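Alanine dehydrogenase (PDB 1OMO) catalyses the reversible NAD(+)-dependent oxidative deamination of L-alanine to pyruvate and ammonium, working as a homodimer. Local coordinates at residues D18-A23 against V298-V303; M54-M59 against L293-V298; S126-I131 against R146-G151. All coordinates share one frame; numbering follows the deposited sequence.

Contact 1: residues D18-A23 against V298-V303; sequences DEAMNA and VAVAKV
The carboxylate of Glu19 is gripped at both oxygens while its flank rests on Val303: OE1 takes the backbone N-H of Ser16, OE2 takes ND2 of Asn307, and OE2 of Glu19 lies 4.0 Å from CG1 of Val303. The setting is a pair of packed helices, 17-32 against 294-311, whose short segments run at 135° to each other, nearer antiparallel than parallel, with axes 9.1 Å apart at closest. The Ser16 bond ties the side chain of Glu19 back to the residue just before its own helix, the way one arm of a capping box does, whereas the Asn307 bond reaches over to the partner helix beyond the segment 298-303. Between the two segments themselves no hydrogen bond passes, and the interface is made of small apolar groups.

Ala23 makes the most contacts, touching Ala299, Val300 and Val303. Its CB points at the other helix and meets CB of Ala299 at 4.1 Å, with CG2 of Val300 and CG2 of Val303 slightly farther off. The carbonyl oxygen of Ala23 also rests on CB of Ala299, at 3.8 Å. Val303 divides its two methyls between partners: CG1, anti to its backbone N (chi1 166°), goes to the Glu19 carboxylate, and CG2 turns to Ala23.

Deeper in, Val300 lays CG2 against the backbone of Ala20, 4.1 Å from its CA. A third helix, 102-120, covers this side: Ala20 packs on Leu107, and Val300 on Thr104 and on Arg108, which binds NAD(+). Ile15, in the loop before helix 17-32, touches Ala20, Val300 and Val303 alike, so it bridges both helices. The bare methyl of Ala20 completes the packing, its CB 4.2 Å from CG2 of Val300.

Contact 2: residues M54-M59 against L293-V298; sequences MPAHLM and LAIQDV
Ala294 is pressed hardest into the strand. Its CB sits 3.2 Å from the carbonyl O of Pro55 and 3.5 Å from CB of Ala56, and it also touches the carbonyl O and CB of Met54, so the first turn of helix 294-311 lies almost directly on the peptide backbone. Ala56 extends this close part, its CB meeting CG2 of Val298 at 3.7 Å. Toward the Leu58 end the fit is looser. There CD2 of Leu58 passes CG1 of Val298 at 3.9 Å, the two side chains sliding by in opposite directions, while the side chains of Leu58 and Ile295 cross at about a right angle, CD1 of Leu58 4.1 Å from CB of Ile295.

Strand 50-58 belongs to the mixed sheet of the beta-sandwich dimer. One face carries Met54, Ala56 and Leu58 against this helix; Pro55 and His57 point the other way, where Trp66 of the second subunit packs on Pro55 and Phe46 of the second subunit meets the His57 ring edge-to-face.

Met54 closes the inner end. Its chain bends at chi3 (48°), bringing CE to 3.3 Å from OD2 of Asp297. That carboxylate is already claimed twice, OD1 by a salt bridge to NE of Arg108 and OD2 by one to NZ of Lys65, inferred to be the catalytic proton donor/acceptor. At the helix start, OE1 of Gln296 accepts the N-H of Leu293 at 2.8 Å.

Contact 3: residues S126-I131 against R146-G151; sequences SVFGFI and RVFDIG
The ring of Phe128 is met from two directions. Ile150 puts CG1 over one face in a CH-pi contact, 4.0 Å from the ring centroid and 20° off the normal, while its CG2 approaches CD1 of Phe128 at 3.8 Å. Phe148 comes at the far end, its CB 3.6 Å from CZ of Phe128; the two rings are set obliquely, planes at 57°. CG of Phe128 lies anti to its carbonyl carbon (chi1 -70°), which starts the ring toward this pair. Next to the ring the two segments are joined by one weak, bent hydrogen bond, from N of Gly151 to O of Ser126 at 2.8 Å.

This is a beta-alpha-beta crossover of the Rossmann NAD domain: strand 127-131, helix 135-147, then strand 152-156 alongside the first. The segment 146-151 is the return from helix to second strand. An alanine in place of Phe128 would probably open a gap beside Phe148 CB and leave Ile150 CG1 without a ring face to lie on.

Farther out, Leu144 of the helix and Val190 of the neighbouring strand pack on Phe128, and Leu141 on Ile150. OD2 of Asp189 accepts the N-H groups of both Ser126 and Val127 at the start of the strand.

Contacts 1 and 2 follow one another on helix 294-311 and share Val298, with centres 10 Å apart. Met59 stitches them together: its O lies 3.1 Å from NZ of Lys302, a probable hydrogen bond, and its SD 3.4 Å from CB of Ala299. Contact 2 borders the active site: the Asp297 side chain is about 3 Å from those of Lys65 and Arg108, and the Met54 side chain about 7 Å from NAD. Contact 1 stands one layer back. Its Val300 side chain is about 4 Å from that of Arg108 and about 12 Å from the bound NAD. Contact 3 lies in the NAD domain, its centre 28 Å from that of contact 2, yet it touches contact 1 where Met21 CE meets Val147 CG1 at 3.7 Å.

Contact 1: residues D18-A23 against V298-V303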
ATOM      1  N   ASP A  18       3.389  27.703   1.597  1.00 24.96           N
ATOM      2  CA  ASP A  18       3.824  27.932   2.963  1.00 25.10           C
ATOM      3  C   ASP A  18       3.227  26.869   3.879  1.00 24.41           C
ATOM      4  O   ASP A  18       3.922  26.318   4.716  1.00 24.94           O
ATOM      5  CB  ASP A  18       3.416  29.335   3.421  1.00 29.46           C
ATOM      6  CG  ASP A  18       4.399  30.402   2.960  1.00 31.45           C
ATOM      7  OD1 ASP A  18       3.978  31.345   2.269  1.00 35.66           O
ATOM      8  OD2 ASP A  18       5.598  30.297   3.295  1.00 33.75           O
ATOM      9  N   GLU A  19       1.945  26.565   3.719  1.00 23.55           N
ATOM     10  CA  GLU A  19       1.344  25.536   4.561  1.00 23.08           C
ATOM     11  C   GLU A  19       2.103  24.226   4.317  1.00 22.34           C
ATOM     12  O   GLU A  19       2.465  23.526   5.251  1.00 21.85           O
ATOM     13  CB  GLU A  19      -0.135  25.340   4.217  1.00 22.94           C
ATOM     14  CG  GLU A  19      -1.055  26.443   4.710  1.00 23.52           C
ATOM     15  CD  GLU A  19      -2.484  26.215   4.262  1.00 27.09           C
ATOM     16  OE1 GLU A  19      -2.689  26.025   3.030  1.00 24.12           O
ATOM     17  OE2 GLU A  19      -3.390  26.227   5.138  1.00 27.28           O
ATOM     18  N   ALA A  20       2.359  23.929   3.047  1.00 20.61           N
ATOM     19  CA  ALA A  20       3.071  22.708   2.663  1.00 20.47           C
ATOM     20  C   ALA A  20       4.449  22.680   3.310  1.00 19.43           C
ATOM     21  O   ALA A  20       4.881  21.635   3.798  1.00 19.57           O
ATOM     22  CB  ALA A  20       3.206  22.627   1.121  1.00 18.11           C
ATOM     23  N   MET A  21       5.128  23.828   3.313  1.00 19.19           N
ATOM     24  CA  MET A  21       6.458  23.915   3.913  1.00 20.70           C
ATOM     25  C   MET A  21       6.463  23.678   5.411  1.00 20.86           C
ATOM     26  O   MET A  21       7.360  23.009   5.941  1.00 19.43           O
ATOM     27  CB  MET A  21       7.125  25.267   3.602  1.00 21.24           C
ATOM     28  CG  MET A  21       7.768  25.306   2.198  1.00 24.08           C
ATOM     29  SD  MET A  21       8.280  26.913   1.545  1.00 26.89           S
ATOM     30  CE  MET A  21       9.855  27.019   2.299  1.00 23.69           C
ATOM     31  N   ASN A  22       5.461  24.210   6.100  1.00 21.34           N
ATOM     32  CA  ASN A  22       5.390  24.010   7.538  1.00 24.43           C
ATOM     33  C   ASN A  22       5.119  22.561   7.885  1.00 21.54           C
ATOM     34  O   ASN A  22       5.701  22.044   8.830  1.00 22.17           O
ATOM     35  CB  ASN A  22       4.301  24.882   8.152  1.00 27.24           C
ATOM     36  CG  ASN A  22       4.743  26.310   8.312  1.00 32.59           C
ATOM     37  OD1 ASN A  22       3.916  27.222   8.418  1.00 35.84           O
ATOM     38  ND2 ASN A  22       6.060  26.522   8.336  1.00 34.91           N
ATOM     39  N   ALA A  23       4.232  21.936   7.113  1.00 18.74           N
ATOM     40  CA  ALA A  23       3.846  20.546   7.316  1.00 18.45           C
ATOM     41  C   ALA A  23       4.992  19.590   7.038  1.00 17.92           C
ATOM     42  O   ALA A  23       5.228  18.660   7.802  1.00 20.11           O
ATOM     43  CB  ALA A  23       2.638  20.196   6.425  1.00 18.14           C
ATOM     44  N   VAL A 298       1.182  12.323   3.765  1.00 18.19           N
ATOM     45  CA  VAL A 298       0.128  12.349   4.793  1.00 20.59           C
ATOM     46  C   VAL A 298       0.023  13.722   5.483  1.00 21.81           C
ATOM     47  O   VAL A 298      -1.089  14.283   5.608  1.00 21.84           O
ATOM     48  CB  VAL A 298       0.329  11.246   5.853  1.00 21.54           C
ATOM     49  CG1 VAL A 298      -0.774  11.347   6.920  1.00 23.36           C
ATOM     50  CG2 VAL A 298       0.257   9.865   5.177  1.00 21.36           C
ATOM     51  N   ALA A 299       1.167  14.275   5.897  1.00 21.17           N
ATOM     52  CA  ALA A 299       1.204  15.596   6.545  1.00 20.83           C
ATOM     53  C   ALA A 299       0.458  16.592   5.667  1.00 21.16           C
ATOM     54  O   ALA A 299      -0.467  17.288   6.098  1.00 22.86           O
ATOM     55  CB  ALA A 299       2.654  16.061   6.732  1.00 19.36           C
ATOM     56  N   VAL A 300       0.854  16.638   4.413  1.00 20.36           N
ATOM     57  CA  VAL A 300       0.227  17.540   3.499  1.00 19.42           C
ATOM     58  C   VAL A 300      -1.247  17.204   3.229  1.00 18.93           C
ATOM     59  O   VAL A 300      -2.053  18.103   3.042  1.00 16.89           O
ATOM     60  CB  VAL A 300       1.027  17.592   2.191  1.00 21.00           C
ATOM     61  CG1 VAL A 300       0.090  17.743   1.030  1.00 21.40           C
ATOM     62  CG2 VAL A 300       2.012  18.771   2.231  1.00 17.55           C
ATOM     63  N   ALA A 301      -1.607  15.929   3.186  1.00 18.06           N
ATOM     64  CA  ALA A 301      -3.005  15.592   2.951  1.00 19.03           C
ATOM     65  C   ALA A 301      -3.873  16.034   4.152  1.00 20.53           C
ATOM     66  O   ALA A 301      -5.052  16.409   3.992  1.00 20.03           O
ATOM     67  CB  ALA A 301      -3.153  14.091   2.690  1.00 19.97           C
ATOM     68  N   LYS A 302      -3.289  15.998   5.349  1.00 23.01           N
ATOM     69  CA  LYS A 302      -4.005  16.434   6.545  1.00 24.36           C
ATOM     70  C   LYS A 302      -4.420  17.906   6.409  1.00 25.29           C
ATOM     71  O   LYS A 302      -5.520  18.304   6.816  1.00 25.94           O
ATOM     72  CB  LYS A 302      -3.142  16.282   7.797  1.00 24.75           C
ATOM     73  CG  LYS A 302      -3.529  17.346   8.852  1.00 24.27           C
ATOM     74  CD  LYS A 302      -2.951  17.094  10.225  1.00 25.32           C
ATOM     75  CE  LYS A 302      -3.537  18.078  11.254  1.00 26.28           C
ATOM     76  NZ  LYS A 302      -3.222  17.639  12.632  1.00 28.78           N
ATOM     77  N   VAL A 303      -3.536  18.724   5.852  1.00 24.91           N
ATOM     78  CA  VAL A 303      -3.845  20.136   5.687  1.00 23.75           C
ATOM     79  C   VAL A 303      -4.943  20.362   4.663  1.00 24.54           C
ATOM     80  O   VAL A 303      -5.802  21.217   4.856  1.00 24.12           O
ATOM     81  CB  VAL A 303      -2.601  20.910   5.279  1.00 24.59           C
ATOM     82  CG1 VAL A 303      -2.992  22.303   4.785  1.00 25.14           C
ATOM     83  CG2 VAL A 303      -1.656  21.012   6.471  1.00 22.42           C
TER

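Contact 2: residues M54-M59 against L293-V298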
ATOM      1  N   MET A  54       2.628   4.096  -0.613  1.00 16.92           N
ATOM      2  CA  MET A  54       3.407   4.845   0.368  1.00 16.95           C
ATOM      3  C   MET A  54       2.544   5.164   1.594  1.00 16.50           C
ATOM      4  O   MET A  54       1.918   6.205   1.644  1.00 16.93           O
ATOM      5  CB  MET A  54       3.917   6.148  -0.280  1.00 15.01           C
ATOM      6  CG  MET A  54       4.727   5.931  -1.565  1.00 18.07           C
ATOM      7  SD  MET A  54       5.308   7.426  -2.404  1.00 20.71           S
ATOM      8  CE  MET A  54       6.027   8.342  -1.020  1.00 14.31           C
ATOM      9  N   PRO A  55       2.491   4.265   2.589  1.00 16.83           N
ATOM     10  CA  PRO A  55       1.673   4.514   3.792  1.00 19.20           C
ATOM     11  C   PRO A  55       2.434   5.217   4.897  1.00 19.44           C
ATOM     12  O   PRO A  55       3.635   5.071   4.996  1.00 20.99           O
ATOM     13  CB  PRO A  55       1.250   3.107   4.219  1.00 18.32           C
ATOM     14  CG  PRO A  55       2.476   2.319   3.898  1.00 17.23           C
ATOM     15  CD  PRO A  55       2.953   2.862   2.555  1.00 15.67           C
ATOM     16  N   ALA A  56       1.731   5.977   5.724  1.00 20.47           N
ATOM     17  CA  ALA A  56       2.365   6.685   6.835  1.00 20.95           C
ATOM     18  C   ALA A  56       1.378   7.129   7.907  1.00 21.26           C
ATOM     19  O   ALA A  56       0.210   7.348   7.639  1.00 23.26           O
ATOM     20  CB  ALA A  56       3.137   7.897   6.323  1.00 19.66           C
ATOM     21  N   HIS A  57       1.873   7.297   9.117  1.00 21.16           N
ATOM     22  CA  HIS A  57       1.068   7.730  10.233  1.00 21.91           C
ATOM     23  C   HIS A  57       1.819   8.802  11.035  1.00 23.33           C
ATOM     24  O   HIS A  57       2.983   8.575  11.450  1.00 22.01           O
ATOM     25  CB  HIS A  57       0.790   6.528  11.134  1.00 22.42           C
ATOM     26  CG  HIS A  57       0.101   6.867  12.419  1.00 22.58           C
ATOM     27  ND1 HIS A  57       0.253   6.112  13.561  1.00 24.23           N
ATOM     28  CD2 HIS A  57      -0.753   7.865  12.744  1.00 23.68           C
ATOM     29  CE1 HIS A  57      -0.471   6.633  14.534  1.00 23.03           C
ATOM     30  NE2 HIS A  57      -1.090   7.699  14.065  1.00 23.82           N
ATOM     31  N   LEU A  58       1.166   9.958  11.230  1.00 22.30           N
ATOM     32  CA  LEU A  58       1.717  11.061  12.045  1.00 22.51           C
ATOM     33  C   LEU A  58       0.729  12.220  12.096  1.00 21.85           C
ATOM     34  O   LEU A  58      -0.264  12.247  11.354  1.00 21.59           O
ATOM     35  CB  LEU A  58       3.048  11.584  11.497  1.00 20.35           C
ATOM     36  CG  LEU A  58       2.892  12.575  10.340  1.00 21.46           C
ATOM     37  CD1 LEU A  58       4.237  13.281  10.022  1.00 19.39           C
ATOM     38  CD2 LEU A  58       2.370  11.806   9.135  1.00 21.34           C
ATOM     39  N   MET A  59       1.004  13.179  12.974  1.00 21.11           N
ATOM     40  CA  MET A  59       0.158  14.348  13.104  1.00 21.79           C
ATOM     41  C   MET A  59      -1.303  13.998  13.300  1.00 21.34           C
ATOM     42  O   MET A  59      -2.175  14.793  12.987  1.00 22.47           O
ATOM     43  CB  MET A  59       0.302  15.235  11.865  1.00 21.72           C
ATOM     44  CG  MET A  59       1.741  15.547  11.531  1.00 22.96           C
ATOM     45  SD  MET A  59       1.860  16.472  10.028  1.00 23.89           S
ATOM     46  CE  MET A  59       3.323  17.423  10.336  1.00 24.01           C
ATOM     47  N   LEU A 293       8.920  11.106   0.723  1.00 18.70           N
ATOM     48  CA  LEU A 293       8.530  10.184   1.791  1.00 18.99           C
ATOM     49  C   LEU A 293       7.031  10.184   2.083  1.00 19.23           C
ATOM     50  O   LEU A 293       6.381  11.226   1.999  1.00 18.51           O
ATOM     51  CB  LEU A 293       9.290  10.542   3.065  1.00 21.30           C
ATOM     52  CG  LEU A 293      10.732  11.076   2.972  1.00 24.58           C
ATOM     53  CD1 LEU A 293      11.193  11.486   4.390  1.00 27.63           C
ATOM     54  CD2 LEU A 293      11.655  10.053   2.392  1.00 21.57           C
ATOM     55  N   ALA A 294       6.475   9.028   2.446  1.00 18.56           N
ATOM     56  CA  ALA A 294       5.043   8.979   2.747  1.00 17.99           C
ATOM     57  C   ALA A 294       4.666   9.970   3.865  1.00 16.91           C
ATOM     58  O   ALA A 294       3.582  10.546   3.844  1.00 20.78           O
ATOM     59  CB  ALA A 294       4.593   7.540   3.114  1.00 14.92           C
ATOM     60  N   ILE A 295       5.543  10.208   4.826  1.00 16.39           N
ATOM     61  CA  ILE A 295       5.162  11.155   5.873  1.00 16.65           C
ATOM     62  C   ILE A 295       4.876  12.546   5.298  1.00 18.57           C
ATOM     63  O   ILE A 295       4.045  13.260   5.841  1.00 19.77           O
ATOM     64  CB  ILE A 295       6.202  11.236   7.034  1.00 16.29           C
ATOM     65  CG1 ILE A 295       7.593  11.615   6.504  1.00 14.48           C
ATOM     66  CG2 ILE A 295       6.249   9.919   7.763  1.00 13.25           C
ATOM     67  CD1 ILE A 295       8.588  12.031   7.574  1.00 13.73           C
ATOM     68  N   GLN A 296       5.503  12.900   4.177  1.00 18.63           N
ATOM     69  CA  GLN A 296       5.247  14.209   3.543  1.00 20.83           C
ATOM     70  C   GLN A 296       3.853  14.226   2.885  1.00 19.30           C
ATOM     71  O   GLN A 296       3.130  15.232   2.952  1.00 18.64           O
ATOM     72  CB  GLN A 296       6.333  14.569   2.482  1.00 18.18           C
ATOM     73  CG  GLN A 296       7.765  14.652   3.051  1.00 22.83           C
ATOM     74  CD  GLN A 296       8.911  14.737   1.990  1.00 25.76           C
ATOM     75  OE1 GLN A 296       9.000  13.927   1.079  1.00 25.74           O
ATOM     76  NE2 GLN A 296       9.798  15.708   2.157  1.00 28.34           N
ATOM     77  N   ASP A 297       3.468  13.116   2.267  1.00 18.76           N
ATOM     78  CA  ASP A 297       2.161  13.041   1.609  1.00 17.14           C
ATOM     79  C   ASP A 297       1.026  13.053   2.662  1.00 17.12           C
ATOM     80  O   ASP A 297       0.029  13.725   2.490  1.00 16.37           O
ATOM     81  CB  ASP A 297       2.094  11.784   0.729  1.00 16.07           C
ATOM     82  CG  ASP A 297       3.142  11.784  -0.350  1.00 17.00           C
ATOM     83  OD1 ASP A 297       3.236  12.806  -1.046  1.00 14.50           O
ATOM     84  OD2 ASP A 297       3.876  10.771  -0.519  1.00 17.34           O
ATOM     85  N   VAL A 298       1.182  12.323   3.765  1.00 18.19           N
ATOM     86  CA  VAL A 298       0.128  12.349   4.793  1.00 20.59           C
ATOM     87  C   VAL A 298       0.023  13.722   5.483  1.00 21.81           C
ATOM     88  O   VAL A 298      -1.089  14.283   5.608  1.00 21.84           O
ATOM     89  CB  VAL A 298       0.329  11.246   5.853  1.00 21.54           C
ATOM     90  CG1 VAL A 298      -0.774  11.347   6.920  1.00 23.36           C
ATOM     91  CG2 VAL A 298       0.257   9.865   5.177  1.00 21.36           C
TER

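Contact 3: residues S126-I131 against R146-G151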
ATOM      1  N   SER A 126      22.437  33.595  -3.116  1.00 21.13           N
ATOM      2  CA  SER A 126      21.678  34.513  -3.946  1.00 22.18           C
ATOM      3  C   SER A 126      21.596  34.063  -5.392  1.00 22.90           C
ATOM      4  O   SER A 126      20.694  34.484  -6.112  1.00 22.89           O
ATOM      5  CB  SER A 126      22.317  35.895  -3.909  1.00 21.52           C
ATOM      6  OG  SER A 126      23.676  35.769  -4.267  1.00 26.45           O
ATOM      7  N   VAL A 127      22.572  33.263  -5.831  1.00 22.90           N
ATOM      8  CA  VAL A 127      22.568  32.781  -7.200  1.00 22.66           C
ATOM      9  C   VAL A 127      22.011  31.372  -7.176  1.00 22.61           C
ATOM     10  O   VAL A 127      22.549  30.506  -6.497  1.00 24.69           O
ATOM     11  CB  VAL A 127      23.980  32.785  -7.815  1.00 22.87           C
ATOM     12  CG1 VAL A 127      23.903  32.349  -9.269  1.00 20.80           C
ATOM     13  CG2 VAL A 127      24.586  34.213  -7.735  1.00 22.83           C
ATOM     14  N   PHE A 128      20.918  31.161  -7.900  1.00 20.80           N
ATOM     15  CA  PHE A 128      20.282  29.860  -7.942  1.00 20.88           C
ATOM     16  C   PHE A 128      20.342  29.260  -9.312  1.00 18.79           C
ATOM     17  O   PHE A 128      19.864  29.859 -10.267  1.00 18.14           O
ATOM     18  CB  PHE A 128      18.817  29.974  -7.496  1.00 21.07           C
ATOM     19  CG  PHE A 128      18.661  30.275  -6.027  1.00 20.72           C
ATOM     20  CD1 PHE A 128      19.015  31.532  -5.511  1.00 21.63           C
ATOM     21  CD2 PHE A 128      18.231  29.292  -5.146  1.00 19.50           C
ATOM     22  CE1 PHE A 128      18.946  31.794  -4.135  1.00 19.33           C
ATOM     23  CE2 PHE A 128      18.165  29.556  -3.771  1.00 21.71           C
ATOM     24  CZ  PHE A 128      18.527  30.808  -3.276  1.00 19.56           C
ATOM     25  N   GLY A 129      20.935  28.077  -9.397  1.00 17.47           N
ATOM     26  CA  GLY A 129      21.034  27.367 -10.658  1.00 15.42           C
ATOM     27  C   GLY A 129      20.078  26.173 -10.748  1.00 16.17           C
ATOM     28  O   GLY A 129      19.878  25.427  -9.777  1.00 16.01           O
ATOM     29  N   PHE A 130      19.468  25.996 -11.913  1.00 15.44           N
ATOM     30  CA  PHE A 130      18.556  24.899 -12.143  1.00 15.02           C
ATOM     31  C   PHE A 130      18.980  24.027 -13.330  1.00 16.46           C
ATOM     32  O   PHE A 130      19.115  24.498 -14.475  1.00 17.37           O
ATOM     33  CB  PHE A 130      17.140  25.424 -12.377  1.00 16.52           C
ATOM     34  CG  PHE A 130      16.525  26.073 -11.163  1.00 18.76           C
ATOM     35  CD1 PHE A 130      16.910  27.361 -10.778  1.00 18.61           C
ATOM     36  CD2 PHE A 130      15.564  25.399 -10.406  1.00 17.24           C
ATOM     37  CE1 PHE A 130      16.345  27.980  -9.649  1.00 19.95           C
ATOM     38  CE2 PHE A 130      14.981  26.004  -9.266  1.00 19.37           C
ATOM     39  CZ  PHE A 130      15.374  27.295  -8.892  1.00 21.00           C
ATOM     40  N   ILE A 131      19.237  22.758 -13.046  1.00 15.68           N
ATOM     41  CA  ILE A 131      19.564  21.801 -14.089  1.00 14.97           C
ATOM     42  C   ILE A 131      18.247  21.049 -14.240  1.00 16.04           C
ATOM     43  O   ILE A 131      17.910  20.217 -13.404  1.00 14.77           O
ATOM     44  CB  ILE A 131      20.649  20.816 -13.652  1.00 15.16           C
ATOM     45  CG1 ILE A 131      21.895  21.580 -13.199  1.00 15.70           C
ATOM     46  CG2 ILE A 131      20.982  19.896 -14.790  1.00 13.55           C
ATOM     47  CD1 ILE A 131      22.428  22.545 -14.250  1.00 14.90           C
ATOM     48  N   ARG A 146      10.614  31.352  -0.696  1.00 25.39           N
ATOM     49  CA  ARG A 146       9.941  31.623   0.570  1.00 25.99           C
ATOM     50  C   ARG A 146      11.067  31.747   1.584  1.00 25.19           C
ATOM     51  O   ARG A 146      10.892  32.298   2.641  1.00 25.51           O
ATOM     52  CB  ARG A 146       9.024  30.465   0.988  1.00 26.24           C
ATOM     53  CG  ARG A 146       7.548  30.697   0.729  1.00 28.47           C
ATOM     54  CD  ARG A 146       7.272  30.912  -0.730  1.00 29.42           C
ATOM     55  NE  ARG A 146       5.844  30.920  -1.006  1.00 31.26           N
ATOM     56  CZ  ARG A 146       5.320  30.880  -2.229  1.00 30.84           C
ATOM     57  NH1 ARG A 146       3.995  30.897  -2.386  1.00 29.65           N
ATOM     58  NH2 ARG A 146       6.124  30.820  -3.291  1.00 28.85           N
ATOM     59  N   VAL A 147      12.239  31.229   1.255  1.00 24.51           N
ATOM     60  CA  VAL A 147      13.315  31.283   2.229  1.00 26.69           C
ATOM     61  C   VAL A 147      14.530  32.121   1.859  1.00 26.11           C
ATOM     62  O   VAL A 147      15.380  32.398   2.712  1.00 26.93           O
ATOM     63  CB  VAL A 147      13.777  29.833   2.633  1.00 27.75           C
ATOM     64  CG1 VAL A 147      12.672  29.150   3.477  1.00 28.59           C
ATOM     65  CG2 VAL A 147      14.043  28.985   1.401  1.00 29.01           C
ATOM     66  N   PHE A 148      14.612  32.532   0.600  1.00 25.89           N
ATOM     67  CA  PHE A 148      15.741  33.350   0.156  1.00 26.04           C
ATOM     68  C   PHE A 148      15.292  34.398  -0.835  1.00 27.68           C
ATOM     69  O   PHE A 148      14.364  34.195  -1.618  1.00 28.28           O
ATOM     70  CB  PHE A 148      16.818  32.533  -0.569  1.00 25.37           C
ATOM     71  CG  PHE A 148      17.559  31.548   0.289  1.00 24.00           C
ATOM     72  CD1 PHE A 148      17.265  30.191   0.203  1.00 22.96           C
ATOM     73  CD2 PHE A 148      18.607  31.960   1.115  1.00 23.30           C
ATOM     74  CE1 PHE A 148      17.998  29.253   0.909  1.00 23.36           C
ATOM     75  CE2 PHE A 148      19.350  31.034   1.828  1.00 22.05           C
ATOM     76  CZ  PHE A 148      19.042  29.661   1.721  1.00 21.81           C
ATOM     77  N   ASP A 149      15.950  35.539  -0.799  1.00 28.89           N
ATOM     78  CA  ASP A 149      15.636  36.546  -1.775  1.00 31.28           C
ATOM     79  C   ASP A 149      16.542  36.060  -2.886  1.00 29.19           C
ATOM     80  O   ASP A 149      17.746  35.970  -2.714  1.00 29.77           O
ATOM     81  CB  ASP A 149      16.044  37.929  -1.278  1.00 36.38           C
ATOM     82  CG  ASP A 149      14.877  38.681  -0.677  1.00 42.18           C
ATOM     83  OD1 ASP A 149      13.780  38.645  -1.303  1.00 45.30           O
ATOM     84  OD2 ASP A 149      15.049  39.300   0.403  1.00 43.38           O
ATOM     85  N   ILE A 150      15.957  35.701  -4.007  1.00 28.22           N
ATOM     86  CA  ILE A 150      16.727  35.179  -5.126  1.00 27.30           C
ATOM     87  C   ILE A 150      17.336  36.282  -5.982  1.00 27.04           C
ATOM     88  O   ILE A 150      16.626  37.028  -6.655  1.00 26.94           O
ATOM     89  CB  ILE A 150      15.832  34.243  -5.970  1.00 26.64           C
ATOM     90  CG1 ILE A 150      15.453  33.018  -5.112  1.00 27.19           C
ATOM     91  CG2 ILE A 150      16.558  33.815  -7.212  1.00 27.70           C
ATOM     92  CD1 ILE A 150      14.590  32.008  -5.792  1.00 26.88           C
ATOM     93  N   GLY A 151      18.661  36.388  -5.936  1.00 26.17           N
ATOM     94  CA  GLY A 151      19.350  37.411  -6.693  1.00 25.06           C
ATOM     95  C   GLY A 151      19.386  37.153  -8.182  1.00 25.34           C
ATOM     96  O   GLY A 151      19.109  38.052  -8.965  1.00 23.44           O
TER